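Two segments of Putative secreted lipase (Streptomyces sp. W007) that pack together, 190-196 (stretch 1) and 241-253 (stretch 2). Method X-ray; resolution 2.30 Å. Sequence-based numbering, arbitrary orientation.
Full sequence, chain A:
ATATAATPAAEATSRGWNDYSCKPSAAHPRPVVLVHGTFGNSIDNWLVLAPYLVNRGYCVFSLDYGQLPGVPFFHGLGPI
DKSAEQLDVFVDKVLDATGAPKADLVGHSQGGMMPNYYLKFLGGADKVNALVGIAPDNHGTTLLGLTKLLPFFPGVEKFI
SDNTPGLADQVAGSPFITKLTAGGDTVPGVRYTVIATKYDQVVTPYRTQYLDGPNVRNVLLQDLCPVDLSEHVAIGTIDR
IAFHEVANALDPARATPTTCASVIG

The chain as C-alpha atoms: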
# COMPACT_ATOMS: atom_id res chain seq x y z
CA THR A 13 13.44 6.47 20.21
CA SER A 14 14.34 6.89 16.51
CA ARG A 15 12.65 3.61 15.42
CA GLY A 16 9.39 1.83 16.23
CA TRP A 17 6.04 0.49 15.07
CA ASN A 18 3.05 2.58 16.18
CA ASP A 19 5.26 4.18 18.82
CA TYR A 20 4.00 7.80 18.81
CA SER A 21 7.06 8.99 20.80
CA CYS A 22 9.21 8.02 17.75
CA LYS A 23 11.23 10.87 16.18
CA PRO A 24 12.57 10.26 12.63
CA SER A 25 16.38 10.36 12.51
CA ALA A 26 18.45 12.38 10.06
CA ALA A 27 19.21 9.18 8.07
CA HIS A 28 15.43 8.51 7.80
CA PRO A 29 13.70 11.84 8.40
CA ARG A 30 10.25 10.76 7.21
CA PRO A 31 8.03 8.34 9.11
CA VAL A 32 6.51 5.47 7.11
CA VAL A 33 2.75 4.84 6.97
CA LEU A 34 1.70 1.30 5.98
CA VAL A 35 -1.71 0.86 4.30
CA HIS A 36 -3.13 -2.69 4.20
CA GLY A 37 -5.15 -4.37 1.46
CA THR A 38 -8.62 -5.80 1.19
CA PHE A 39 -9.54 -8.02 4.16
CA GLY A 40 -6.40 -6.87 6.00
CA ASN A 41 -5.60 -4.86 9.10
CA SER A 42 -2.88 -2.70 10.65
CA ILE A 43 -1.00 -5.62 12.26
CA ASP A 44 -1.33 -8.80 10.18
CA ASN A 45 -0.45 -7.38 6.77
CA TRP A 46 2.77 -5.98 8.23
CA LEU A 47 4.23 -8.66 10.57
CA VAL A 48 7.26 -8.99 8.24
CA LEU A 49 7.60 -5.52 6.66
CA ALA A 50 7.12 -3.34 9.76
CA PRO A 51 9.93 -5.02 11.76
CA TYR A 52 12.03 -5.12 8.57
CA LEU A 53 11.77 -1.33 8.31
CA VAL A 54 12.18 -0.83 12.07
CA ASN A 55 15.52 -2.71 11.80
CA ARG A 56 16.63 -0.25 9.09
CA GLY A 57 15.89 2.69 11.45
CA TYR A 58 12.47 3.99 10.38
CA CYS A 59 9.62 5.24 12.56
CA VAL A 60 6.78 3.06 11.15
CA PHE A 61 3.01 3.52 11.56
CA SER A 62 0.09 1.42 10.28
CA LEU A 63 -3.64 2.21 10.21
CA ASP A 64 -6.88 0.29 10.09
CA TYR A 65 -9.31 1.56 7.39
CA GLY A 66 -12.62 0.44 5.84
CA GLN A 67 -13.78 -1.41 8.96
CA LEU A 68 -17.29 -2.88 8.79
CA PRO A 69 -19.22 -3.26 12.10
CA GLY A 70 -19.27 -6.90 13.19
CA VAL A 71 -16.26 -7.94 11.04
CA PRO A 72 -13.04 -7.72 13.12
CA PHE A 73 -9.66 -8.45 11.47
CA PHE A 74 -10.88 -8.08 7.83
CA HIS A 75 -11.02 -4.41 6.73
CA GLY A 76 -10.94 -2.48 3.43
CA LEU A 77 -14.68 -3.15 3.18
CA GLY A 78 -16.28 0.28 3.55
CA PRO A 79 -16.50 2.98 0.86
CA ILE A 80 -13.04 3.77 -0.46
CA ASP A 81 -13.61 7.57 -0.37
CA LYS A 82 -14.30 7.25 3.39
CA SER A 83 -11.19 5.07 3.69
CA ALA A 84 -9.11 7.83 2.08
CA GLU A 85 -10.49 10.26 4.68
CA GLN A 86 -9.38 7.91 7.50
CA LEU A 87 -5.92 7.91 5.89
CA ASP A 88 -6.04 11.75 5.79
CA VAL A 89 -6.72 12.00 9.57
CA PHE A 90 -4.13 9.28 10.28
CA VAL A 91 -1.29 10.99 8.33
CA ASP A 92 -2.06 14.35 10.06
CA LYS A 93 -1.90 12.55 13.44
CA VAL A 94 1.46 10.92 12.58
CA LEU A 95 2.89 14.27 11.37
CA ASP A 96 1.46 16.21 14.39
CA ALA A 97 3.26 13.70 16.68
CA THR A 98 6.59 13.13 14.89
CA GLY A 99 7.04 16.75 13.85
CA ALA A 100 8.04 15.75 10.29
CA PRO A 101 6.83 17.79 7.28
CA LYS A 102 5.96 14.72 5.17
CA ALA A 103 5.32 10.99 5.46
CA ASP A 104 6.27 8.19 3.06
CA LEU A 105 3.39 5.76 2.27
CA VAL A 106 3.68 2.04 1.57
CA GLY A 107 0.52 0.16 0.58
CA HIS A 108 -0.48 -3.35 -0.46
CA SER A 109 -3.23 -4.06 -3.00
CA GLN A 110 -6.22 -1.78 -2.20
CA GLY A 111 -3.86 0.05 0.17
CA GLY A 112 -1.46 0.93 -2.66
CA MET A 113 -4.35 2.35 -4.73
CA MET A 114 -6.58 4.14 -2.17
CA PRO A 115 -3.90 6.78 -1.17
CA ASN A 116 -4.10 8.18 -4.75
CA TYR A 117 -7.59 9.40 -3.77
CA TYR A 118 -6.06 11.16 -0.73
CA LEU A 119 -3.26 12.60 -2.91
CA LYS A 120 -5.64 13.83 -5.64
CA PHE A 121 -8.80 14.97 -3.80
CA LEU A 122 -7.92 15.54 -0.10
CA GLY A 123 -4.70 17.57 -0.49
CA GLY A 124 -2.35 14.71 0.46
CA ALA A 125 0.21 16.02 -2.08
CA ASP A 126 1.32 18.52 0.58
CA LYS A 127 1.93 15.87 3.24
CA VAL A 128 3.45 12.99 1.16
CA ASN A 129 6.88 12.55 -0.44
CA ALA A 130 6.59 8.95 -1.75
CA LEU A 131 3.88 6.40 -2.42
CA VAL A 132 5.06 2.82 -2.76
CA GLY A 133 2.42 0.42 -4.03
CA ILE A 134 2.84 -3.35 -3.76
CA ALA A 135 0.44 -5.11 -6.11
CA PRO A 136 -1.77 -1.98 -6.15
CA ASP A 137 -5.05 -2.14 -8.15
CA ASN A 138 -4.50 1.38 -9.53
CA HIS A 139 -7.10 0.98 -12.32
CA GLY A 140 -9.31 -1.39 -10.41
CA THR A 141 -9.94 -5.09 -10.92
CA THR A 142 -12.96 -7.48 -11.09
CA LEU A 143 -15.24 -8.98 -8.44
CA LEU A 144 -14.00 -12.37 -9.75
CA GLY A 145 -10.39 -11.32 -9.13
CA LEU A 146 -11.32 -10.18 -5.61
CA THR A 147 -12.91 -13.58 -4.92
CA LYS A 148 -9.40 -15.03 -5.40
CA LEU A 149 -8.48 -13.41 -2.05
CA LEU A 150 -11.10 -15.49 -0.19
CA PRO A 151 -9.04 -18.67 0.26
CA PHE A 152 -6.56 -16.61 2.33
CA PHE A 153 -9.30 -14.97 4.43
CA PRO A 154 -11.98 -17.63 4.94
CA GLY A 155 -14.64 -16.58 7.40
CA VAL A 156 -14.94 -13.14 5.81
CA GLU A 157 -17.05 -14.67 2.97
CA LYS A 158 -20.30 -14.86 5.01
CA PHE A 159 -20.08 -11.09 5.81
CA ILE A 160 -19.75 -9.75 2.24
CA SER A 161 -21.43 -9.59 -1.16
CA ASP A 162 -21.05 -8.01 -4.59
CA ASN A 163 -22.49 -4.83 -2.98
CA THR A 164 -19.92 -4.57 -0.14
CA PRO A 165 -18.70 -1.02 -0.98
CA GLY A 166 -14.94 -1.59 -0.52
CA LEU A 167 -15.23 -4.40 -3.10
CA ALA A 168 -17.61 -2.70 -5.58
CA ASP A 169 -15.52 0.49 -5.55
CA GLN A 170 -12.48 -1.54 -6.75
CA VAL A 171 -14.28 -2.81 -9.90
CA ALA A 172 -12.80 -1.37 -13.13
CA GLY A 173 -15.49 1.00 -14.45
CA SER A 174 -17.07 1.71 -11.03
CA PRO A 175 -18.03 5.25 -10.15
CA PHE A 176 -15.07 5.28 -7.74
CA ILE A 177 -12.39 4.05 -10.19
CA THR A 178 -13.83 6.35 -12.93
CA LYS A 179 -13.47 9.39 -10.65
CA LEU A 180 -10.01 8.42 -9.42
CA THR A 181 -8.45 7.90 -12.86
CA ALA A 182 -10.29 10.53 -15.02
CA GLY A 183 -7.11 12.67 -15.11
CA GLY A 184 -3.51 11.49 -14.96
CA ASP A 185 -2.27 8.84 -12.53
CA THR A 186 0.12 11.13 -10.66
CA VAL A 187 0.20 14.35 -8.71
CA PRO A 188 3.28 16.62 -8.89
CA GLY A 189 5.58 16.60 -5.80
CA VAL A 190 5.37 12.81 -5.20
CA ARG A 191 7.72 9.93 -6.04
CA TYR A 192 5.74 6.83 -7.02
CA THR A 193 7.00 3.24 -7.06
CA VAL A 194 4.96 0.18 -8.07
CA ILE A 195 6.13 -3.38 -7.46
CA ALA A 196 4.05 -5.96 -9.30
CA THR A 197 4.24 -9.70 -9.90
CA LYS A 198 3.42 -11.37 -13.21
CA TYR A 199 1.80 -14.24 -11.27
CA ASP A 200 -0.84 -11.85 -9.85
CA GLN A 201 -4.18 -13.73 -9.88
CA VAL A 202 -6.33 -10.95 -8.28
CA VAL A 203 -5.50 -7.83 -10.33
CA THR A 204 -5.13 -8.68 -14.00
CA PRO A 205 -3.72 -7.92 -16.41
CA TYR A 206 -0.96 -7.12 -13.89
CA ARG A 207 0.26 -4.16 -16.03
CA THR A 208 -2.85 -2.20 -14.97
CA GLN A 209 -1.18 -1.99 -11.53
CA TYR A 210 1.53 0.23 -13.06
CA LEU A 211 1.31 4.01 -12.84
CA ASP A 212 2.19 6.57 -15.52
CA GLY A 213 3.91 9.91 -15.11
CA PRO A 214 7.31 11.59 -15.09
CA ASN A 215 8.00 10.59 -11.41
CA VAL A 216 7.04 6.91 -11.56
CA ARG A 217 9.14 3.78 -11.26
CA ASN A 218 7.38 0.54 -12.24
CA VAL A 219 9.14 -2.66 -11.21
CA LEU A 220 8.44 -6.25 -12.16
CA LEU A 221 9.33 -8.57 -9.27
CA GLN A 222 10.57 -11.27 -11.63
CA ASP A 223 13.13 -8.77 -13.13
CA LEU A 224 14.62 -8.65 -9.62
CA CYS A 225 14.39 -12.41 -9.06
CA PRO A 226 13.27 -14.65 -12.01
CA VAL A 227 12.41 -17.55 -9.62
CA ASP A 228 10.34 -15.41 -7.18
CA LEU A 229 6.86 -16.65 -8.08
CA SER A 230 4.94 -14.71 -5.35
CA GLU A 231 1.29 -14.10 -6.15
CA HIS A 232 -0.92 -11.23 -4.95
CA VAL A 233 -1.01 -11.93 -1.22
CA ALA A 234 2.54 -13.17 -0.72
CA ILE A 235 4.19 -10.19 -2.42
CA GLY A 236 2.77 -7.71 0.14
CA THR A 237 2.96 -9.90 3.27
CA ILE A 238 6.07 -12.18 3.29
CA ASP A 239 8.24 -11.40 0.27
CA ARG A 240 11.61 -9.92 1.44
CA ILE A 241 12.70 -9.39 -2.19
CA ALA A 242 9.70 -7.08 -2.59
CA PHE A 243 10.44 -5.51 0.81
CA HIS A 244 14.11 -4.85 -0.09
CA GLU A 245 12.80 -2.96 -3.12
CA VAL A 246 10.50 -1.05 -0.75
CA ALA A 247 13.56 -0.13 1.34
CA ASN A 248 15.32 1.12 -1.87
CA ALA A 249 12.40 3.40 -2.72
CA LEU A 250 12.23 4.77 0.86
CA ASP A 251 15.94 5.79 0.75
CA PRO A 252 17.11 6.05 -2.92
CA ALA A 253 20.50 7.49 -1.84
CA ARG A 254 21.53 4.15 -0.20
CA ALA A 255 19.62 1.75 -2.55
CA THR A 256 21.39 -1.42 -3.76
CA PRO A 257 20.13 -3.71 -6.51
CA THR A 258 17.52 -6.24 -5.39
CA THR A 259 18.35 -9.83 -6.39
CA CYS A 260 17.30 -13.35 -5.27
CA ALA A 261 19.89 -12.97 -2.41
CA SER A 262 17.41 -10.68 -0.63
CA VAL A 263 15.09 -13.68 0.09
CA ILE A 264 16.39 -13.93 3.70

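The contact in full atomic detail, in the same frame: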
# COMPACT_ATOMS: atom_id res chain seq x y z
N VAL A 190 5.34 14.15 -5.81
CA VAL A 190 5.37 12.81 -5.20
C VAL A 190 6.16 11.81 -6.05
O VAL A 190 6.01 11.77 -7.27
CB VAL A 190 3.93 12.27 -4.95
CG1 VAL A 190 3.95 10.91 -4.25
CG2 VAL A 190 3.13 13.28 -4.13
N ARG A 191 6.99 11.01 -5.38
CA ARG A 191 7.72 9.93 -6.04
C ARG A 191 6.98 8.61 -5.86
O ARG A 191 6.78 8.13 -4.75
CB ARG A 191 9.16 9.86 -5.53
CG ARG A 191 9.92 11.17 -5.78
CD ARG A 191 11.31 10.98 -6.39
NE ARG A 191 12.36 10.88 -5.37
CZ ARG A 191 13.62 10.50 -5.61
NH1 ARG A 191 14.04 10.15 -6.83
NH2 ARG A 191 14.49 10.46 -4.60
N TYR A 192 6.56 8.03 -6.98
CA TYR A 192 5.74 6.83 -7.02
C TYR A 192 6.56 5.64 -7.43
O TYR A 192 7.29 5.71 -8.43
CB TYR A 192 4.63 6.99 -8.05
CG TYR A 192 3.61 8.08 -7.77
CD1 TYR A 192 3.89 9.42 -8.05
CD2 TYR A 192 2.36 7.76 -7.27
CE1 TYR A 192 2.94 10.41 -7.82
CE2 TYR A 192 1.41 8.73 -7.06
CZ TYR A 192 1.69 10.05 -7.32
OH TYR A 192 0.72 10.98 -7.07
N THR A 193 6.43 4.55 -6.67
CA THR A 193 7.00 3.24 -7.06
C THR A 193 5.86 2.20 -7.05
O THR A 193 4.94 2.27 -6.23
CB THR A 193 8.13 2.80 -6.11
OG1 THR A 193 9.09 3.87 -5.97
CG2 THR A 193 8.84 1.53 -6.60
N VAL A 194 5.89 1.28 -8.01
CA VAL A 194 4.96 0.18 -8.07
C VAL A 194 5.79 -1.10 -8.24
O VAL A 194 6.67 -1.17 -9.10
CB VAL A 194 3.96 0.30 -9.23
CG1 VAL A 194 3.05 -0.91 -9.29
CG2 VAL A 194 3.13 1.56 -9.09
N ILE A 195 5.51 -2.08 -7.39
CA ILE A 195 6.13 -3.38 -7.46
C ILE A 195 4.98 -4.35 -7.71
O ILE A 195 4.06 -4.46 -6.89
CB ILE A 195 6.88 -3.72 -6.16
CG1 ILE A 195 7.89 -2.62 -5.81
CG2 ILE A 195 7.57 -5.07 -6.30
CD1 ILE A 195 8.31 -2.62 -4.37
N ALA A 196 5.05 -5.04 -8.85
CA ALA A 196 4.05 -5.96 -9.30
C ALA A 196 4.68 -7.30 -9.58
O ALA A 196 5.90 -7.40 -9.80
CB ALA A 196 3.39 -5.43 -10.57
N ILE A 241 12.21 -9.97 -0.94
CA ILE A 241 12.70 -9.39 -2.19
C ILE A 241 11.90 -8.12 -2.47
O ILE A 241 12.48 -7.04 -2.62
CB ILE A 241 12.63 -10.41 -3.35
CG1 ILE A 241 13.69 -11.50 -3.14
CG2 ILE A 241 12.87 -9.71 -4.68
CD1 ILE A 241 13.46 -12.76 -3.94
N ALA A 242 10.57 -8.24 -2.48
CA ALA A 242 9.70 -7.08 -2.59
C ALA A 242 10.02 -6.04 -1.51
O ALA A 242 10.15 -4.85 -1.82
CB ALA A 242 8.24 -7.46 -2.55
N PHE A 243 10.19 -6.47 -0.27
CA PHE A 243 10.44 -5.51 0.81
C PHE A 243 11.81 -4.79 0.71
O PHE A 243 11.92 -3.63 1.08
CB PHE A 243 10.22 -6.15 2.20
CG PHE A 243 8.82 -6.71 2.42
CD1 PHE A 243 7.71 -6.26 1.69
CD2 PHE A 243 8.61 -7.69 3.40
CE1 PHE A 243 6.43 -6.78 1.93
CE2 PHE A 243 7.33 -8.21 3.63
CZ PHE A 243 6.24 -7.75 2.90
N HIS A 244 12.83 -5.48 0.21
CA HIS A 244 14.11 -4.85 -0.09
C HIS A 244 13.94 -3.72 -1.09
O HIS A 244 14.52 -2.63 -0.92
CB HIS A 244 15.11 -5.86 -0.64
CG HIS A 244 16.51 -5.36 -0.68
ND1 HIS A 244 17.07 -4.78 -1.80
CD2 HIS A 244 17.48 -5.35 0.27
CE1 HIS A 244 18.32 -4.43 -1.54
NE2 HIS A 244 18.59 -4.77 -0.29
N GLU A 245 13.13 -3.98 -2.12
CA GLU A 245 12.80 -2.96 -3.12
C GLU A 245 12.01 -1.81 -2.50
O GLU A 245 12.23 -0.67 -2.85
CB GLU A 245 12.06 -3.58 -4.32
CG GLU A 245 12.03 -2.69 -5.55
CD GLU A 245 13.41 -2.44 -6.16
OE1 GLU A 245 14.42 -3.02 -5.73
OE2 GLU A 245 13.49 -1.63 -7.10
N VAL A 246 11.14 -2.10 -1.53
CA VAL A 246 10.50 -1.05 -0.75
C VAL A 246 11.53 -0.19 0.00
O VAL A 246 11.41 1.04 0.04
CB VAL A 246 9.44 -1.60 0.24
CG1 VAL A 246 8.86 -0.50 1.11
CG2 VAL A 246 8.32 -2.30 -0.52
N ALA A 247 12.50 -0.84 0.63
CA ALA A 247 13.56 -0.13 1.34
C ALA A 247 14.44 0.73 0.39
O ALA A 247 14.88 1.79 0.77
CB ALA A 247 14.42 -1.10 2.13
N ASN A 248 14.64 0.29 -0.85
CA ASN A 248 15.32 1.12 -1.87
C ASN A 248 14.56 2.38 -2.16
O ASN A 248 15.16 3.47 -2.17
CB ASN A 248 15.54 0.37 -3.18
CG ASN A 248 16.64 -0.66 -3.08
OD1 ASN A 248 17.46 -0.59 -2.18
ND2 ASN A 248 16.67 -1.60 -4.00
N ALA A 249 13.25 2.24 -2.42
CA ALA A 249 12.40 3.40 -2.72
C ALA A 249 12.29 4.38 -1.54
O ALA A 249 12.19 5.59 -1.75
CB ALA A 249 11.02 2.94 -3.15
N LEU A 250 12.32 3.88 -0.31
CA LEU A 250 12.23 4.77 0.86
C LEU A 250 13.53 5.55 1.15
O LEU A 250 13.50 6.53 1.89
CB LEU A 250 11.81 3.98 2.10
CG LEU A 250 10.39 3.40 2.11
CD1 LEU A 250 10.20 2.51 3.33
CD2 LEU A 250 9.33 4.49 2.08
N ASP A 251 14.65 5.10 0.59
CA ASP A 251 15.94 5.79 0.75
C ASP A 251 16.81 5.59 -0.52
O ASP A 251 17.78 4.83 -0.51
CB ASP A 251 16.63 5.25 2.00
CG ASP A 251 17.98 5.88 2.25
OD1 ASP A 251 18.28 6.96 1.70
OD2 ASP A 251 18.75 5.28 3.02
N PRO A 252 16.43 6.26 -1.63
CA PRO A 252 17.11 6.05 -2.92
C PRO A 252 18.62 6.32 -2.92
O PRO A 252 19.35 5.69 -3.70
CB PRO A 252 16.36 6.99 -3.88
CG PRO A 252 15.06 7.30 -3.21
CD PRO A 252 15.33 7.23 -1.74
N ALA A 253 19.08 7.22 -2.04
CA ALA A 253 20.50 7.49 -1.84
C ALA A 253 21.33 6.25 -1.47
O ALA A 253 22.43 6.09 -1.97
CB ALA A 253 20.69 8.59 -0.79

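A helix laid against a β-strand usually adheres through one face of each, and the pairing of strand 191-196 with helix 241-250 in this putative lipase is a compact example. The two elements run nearly antiparallel, at 172°, and their axes approach to 9.8 Å. Because side chains alternate along an extended strand, Arg-191, Thr-193 and Ile-195 point toward the helix, whereas Tyr-192 and Val-194 are out of its reach. The helix answers with residues spaced three or four apart, so that Ala-242, Glu-245, Val-246 and Ala-249 come round to the strand. No hydrogen bond crosses the interface, and the 273 Å² buried between the stretches reflects packing alone.

Ile-195 contributes the largest share, 78 Å². With chi1 at m and chi2 at t, its side chain extends to place CD1 among three helix residues: CD1 of Ile-195 lies 3.9 Å from the carbonyl O of Ala-242, 3.9 Å from CB of Glu-245 and 3.9 Å from CG2 of Val-246. The last is the apolar side-chain contact of the interface. The methyl suits its surroundings: it rests against the aliphatic CB of Glu-245 and CG2 of Val-246, while O of Ala-242 accepts the helical hydrogen bond from N of Val-246 at 2.9 Å. The small side chain of Ala-242 accompanies a close approach of the backbones, with CA of Ala-242 7.1 Å from CA of Ile-195.

Glu-245 shows how a charged residue can serve a buried, largely apolar contact. Its aliphatic CB meets Ile-195, while its carboxylate finds polar partners: OE1 of Glu-245 accepts a hydrogen bond from ND2 of Asn-248 at 3.2 Å, one helical turn along, and both carboxylate oxygens are also satisfied elsewhere in the structure.

Thr-193, with 35 Å² of its surface covered by the helix, marks the next point of close approach. CA of Thr-193 is 6.9 Å from CA of Ala-249, and OG1 of Thr-193 lies 3.5 Å from CB of Ala-249, a van der Waals contact. Alanine suits the position because a single methyl, directed toward the strand, fills the short gap between the backbones.

At the exposed margin, the long side chain of Arg-191 reaches out to Pro-252. NH2 of Arg-191 comes within 3.5 Å of CG of Pro-252, the guanidinium meeting the ring obliquely. Each residue has 32 Å² covered by the opposing stretch, yet both residues remain exposed overall, as suits a charged side chain at the edge of a contact.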